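Local coordinates for nonsense-mediated mRNA decay protein 2 (Saccharomyces cerevisiae, PDB 4LUN), which takes part in nonsense-mediated decay of mRNAs with premature stop codons, this chain being its N-terminal mIF4G domain, built of HEAT-like helical repeats, at residues Arg262-Cys267 and Glu277-Tyr282. Sequence-based numbering, arbitrary orientation.
Sequences REHQKC and EYVEEY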
loop_
_atom_site.group_PDB
_atom_site.type_symbol
_atom_site.label_atom_id
_atom_site.label_comp_id
_atom_site.label_asym_id
_atom_site.label_seq_id
_atom_site.Cartn_x
_atom_site.Cartn_y
_atom_site.Cartn_z
ATOM N N ARG A 262 -21.715 29.415 -12.020
ATOM C CA ARG A 262 -22.273 30.763 -12.031
ATOM C C ARG A 262 -22.713 31.144 -13.432
ATOM O O ARG A 262 -23.803 31.677 -13.616
ATOM C CB ARG A 262 -21.258 31.779 -11.505
ATOM C CG ARG A 262 -21.085 31.749 -9.995
ATOM C CD ARG A 262 -19.982 32.701 -9.563
ATOM N NE ARG A 262 -20.455 34.078 -9.504
ATOM C CZ ARG A 262 -21.047 34.605 -8.437
ATOM N NH1 ARG A 262 -21.226 33.865 -7.350
ATOM N NH2 ARG A 262 -21.457 35.866 -8.454
ATOM N N GLU A 263 -21.877 30.855 -14.427
ATOM C CA GLU A 263 -22.254 31.171 -15.805
ATOM C C GLU A 263 -23.478 30.374 -16.262
ATOM O O GLU A 263 -24.334 30.922 -16.954
ATOM C CB GLU A 263 -21.085 30.953 -16.774
ATOM C CG GLU A 263 -19.949 31.955 -16.602
ATOM C CD GLU A 263 -20.421 33.407 -16.608
ATOM O OE1 GLU A 263 -21.213 33.789 -17.494
ATOM O OE2 GLU A 263 -19.999 34.171 -15.713
ATOM N N HIS A 264 -23.557 29.103 -15.862
ATOM C CA HIS A 264 -24.702 28.248 -16.191
ATOM C C HIS A 264 -25.974 28.842 -15.573
ATOM O O HIS A 264 -27.040 28.919 -16.209
ATOM C CB HIS A 264 -24.460 26.820 -15.674
ATOM C CG HIS A 264 -25.707 25.997 -15.567
ATOM N ND1 HIS A 264 -26.542 25.776 -16.641
ATOM C CD2 HIS A 264 -26.271 25.358 -14.516
ATOM C CE1 HIS A 264 -27.568 25.039 -16.254
ATOM N NE2 HIS A 264 -27.425 24.767 -14.968
ATOM N N GLN A 265 -25.859 29.261 -14.321
ATOM C CA GLN A 265 -27.019 29.775 -13.617
ATOM C C GLN A 265 -27.506 31.075 -14.224
ATOM O O GLN A 265 -28.706 31.281 -14.337
ATOM C CB GLN A 265 -26.717 29.933 -12.131
ATOM C CG GLN A 265 -26.666 28.586 -11.424
ATOM C CD GLN A 265 -26.068 28.685 -10.037
ATOM O OE1 GLN A 265 -25.348 29.637 -9.721
ATOM N NE2 GLN A 265 -26.341 27.683 -9.202
ATOM N N LYS A 266 -26.577 31.947 -14.603
ATOM C CA LYS A 266 -26.940 33.194 -15.263
ATOM C C LYS A 266 -27.609 32.914 -16.599
ATOM O O LYS A 266 -28.569 33.591 -16.977
ATOM C CB LYS A 266 -25.702 34.057 -15.477
ATOM C CG LYS A 266 -25.058 34.579 -14.204
ATOM C CD LYS A 266 -23.914 35.505 -14.594
ATOM C CE LYS A 266 -22.785 35.519 -13.590
ATOM N NZ LYS A 266 -21.616 36.283 -14.136
ATOM N N CYS A 267 -27.098 31.914 -17.308
ATOM C CA CYS A 267 -27.670 31.529 -18.597
ATOM C C CYS A 267 -29.095 31.043 -18.452
ATOM O O CYS A 267 -29.971 31.402 -19.241
ATOM C CB CYS A 267 -26.847 30.423 -19.243
ATOM S SG CYS A 267 -25.404 31.000 -20.127
ATOM N N GLU A 277 -23.252 25.287 -22.534
ATOM C CA GLU A 277 -21.870 24.826 -22.604
ATOM C C GLU A 277 -21.176 24.834 -21.242
ATOM O O GLU A 277 -20.216 24.087 -21.025
ATOM C CB GLU A 277 -21.079 25.700 -23.570
ATOM C CG GLU A 277 -20.836 27.097 -23.032
ATOM C CD GLU A 277 -20.354 28.056 -24.091
ATOM O OE1 GLU A 277 -21.192 28.818 -24.613
ATOM O OE2 GLU A 277 -19.144 28.051 -24.391
ATOM N N TYR A 278 -21.664 25.673 -20.327
ATOM C CA TYR A 278 -21.013 25.812 -19.024
ATOM C C TYR A 278 -21.306 24.616 -18.124
ATOM O O TYR A 278 -20.405 24.071 -17.494
ATOM C CB TYR A 278 -21.424 27.126 -18.355
ATOM C CG TYR A 278 -21.157 28.319 -19.242
ATOM C CD1 TYR A 278 -19.851 28.698 -19.535
ATOM C CD2 TYR A 278 -22.200 29.029 -19.822
ATOM C CE1 TYR A 278 -19.591 29.767 -20.359
ATOM C CE2 TYR A 278 -21.944 30.109 -20.652
ATOM C CZ TYR A 278 -20.639 30.464 -20.914
ATOM O OH TYR A 278 -20.382 31.538 -21.738
ATOM N N VAL A 279 -22.563 24.182 -18.085
ATOM C CA VAL A 279 -22.883 23.034 -17.242
ATOM C C VAL A 279 -22.325 21.731 -17.822
ATOM O O VAL A 279 -22.003 20.801 -17.083
ATOM C CB VAL A 279 -24.405 22.951 -16.897
ATOM C CG1 VAL A 279 -25.247 22.713 -18.151
ATOM C CG2 VAL A 279 -24.651 21.873 -15.845
ATOM N N GLU A 280 -22.166 21.673 -19.144
ATOM C CA GLU A 280 -21.539 20.506 -19.756
ATOM C C GLU A 280 -20.081 20.344 -19.331
ATOM O O GLU A 280 -19.621 19.230 -19.061
ATOM C CB GLU A 280 -21.647 20.557 -21.281
ATOM C CG GLU A 280 -23.077 20.533 -21.820
ATOM C CD GLU A 280 -23.868 19.296 -21.410
ATOM O OE1 GLU A 280 -23.263 18.274 -21.004
ATOM O OE2 GLU A 280 -25.112 19.350 -21.498
ATOM N N GLU A 281 -19.350 21.452 -19.269
ATOM C CA GLU A 281 -17.964 21.390 -18.813
ATOM C C GLU A 281 -17.917 21.151 -17.304
ATOM O O GLU A 281 -17.072 20.419 -16.790
ATOM C CB GLU A 281 -17.207 22.671 -19.172
ATOM C CG GLU A 281 -15.730 22.581 -18.813
ATOM C CD GLU A 281 -14.906 23.754 -19.320
ATOM O OE1 GLU A 281 -15.425 24.561 -20.125
ATOM O OE2 GLU A 281 -13.727 23.861 -18.908
ATOM N N TYR A 282 -18.841 21.789 -16.598
ATOM C CA TYR A 282 -18.979 21.626 -15.151
ATOM C C TYR A 282 -19.127 20.153 -14.785
ATOM O O TYR A 282 -18.483 19.664 -13.857
ATOM C CB TYR A 282 -20.220 22.409 -14.699
ATOM C CG TYR A 282 -20.630 22.187 -13.258
ATOM C CD1 TYR A 282 -20.098 22.972 -12.240
ATOM C CD2 TYR A 282 -21.577 21.218 -12.925
ATOM C CE1 TYR A 282 -20.479 22.779 -10.921
ATOM C CE2 TYR A 282 -21.967 21.021 -11.619
ATOM C CZ TYR A 282 -21.422 21.806 -10.618
ATOM O OH TYR A 282 -21.819 21.613 -9.310
#
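The helical hairpin formed by helices 231-271 and 277-303 is joined near its turn by two rings, His264 and Tyr278, each lying against an aliphatic carbon of the facing helix. Val279 CB sits over the centre of the His264 imidazole, 3.6 Å from the ring centroid and 14° off its normal, a CH-pi contact; Val279 CG1 lies 3.7 Å from His264 ND1. With CG anti to the backbone N (chi1 162°), the imidazole reaches across to Val279 and presents ND1 to Asp276. Asp276 OD2 hydrogen-bonds this ND1 while its OD1 takes the backbone N of Val279, as an N-cap does at the start of helix 277-303. The axes of 262-267 and 277-282 come within 8.2 Å, their N-to-C directions 147° apart, an antiparallel hairpin. Replacing His264 by alanine would probably leave Val279 without its aromatic cover and Asp276 OD2 without its ND1 partner. One face of the Tyr278 ring receives Glu263 CB, 3.7 Å from the centroid; the opposite face is covered by Glu277 CG. Cys267 SG instead comes in at the ring edge, 3.6 Å from Tyr278 CE2, a sulfur-aromatic contact. Glu263, bent at chi2, salt-bridges Lys266 NZ through its OE2 at 3.1 Å.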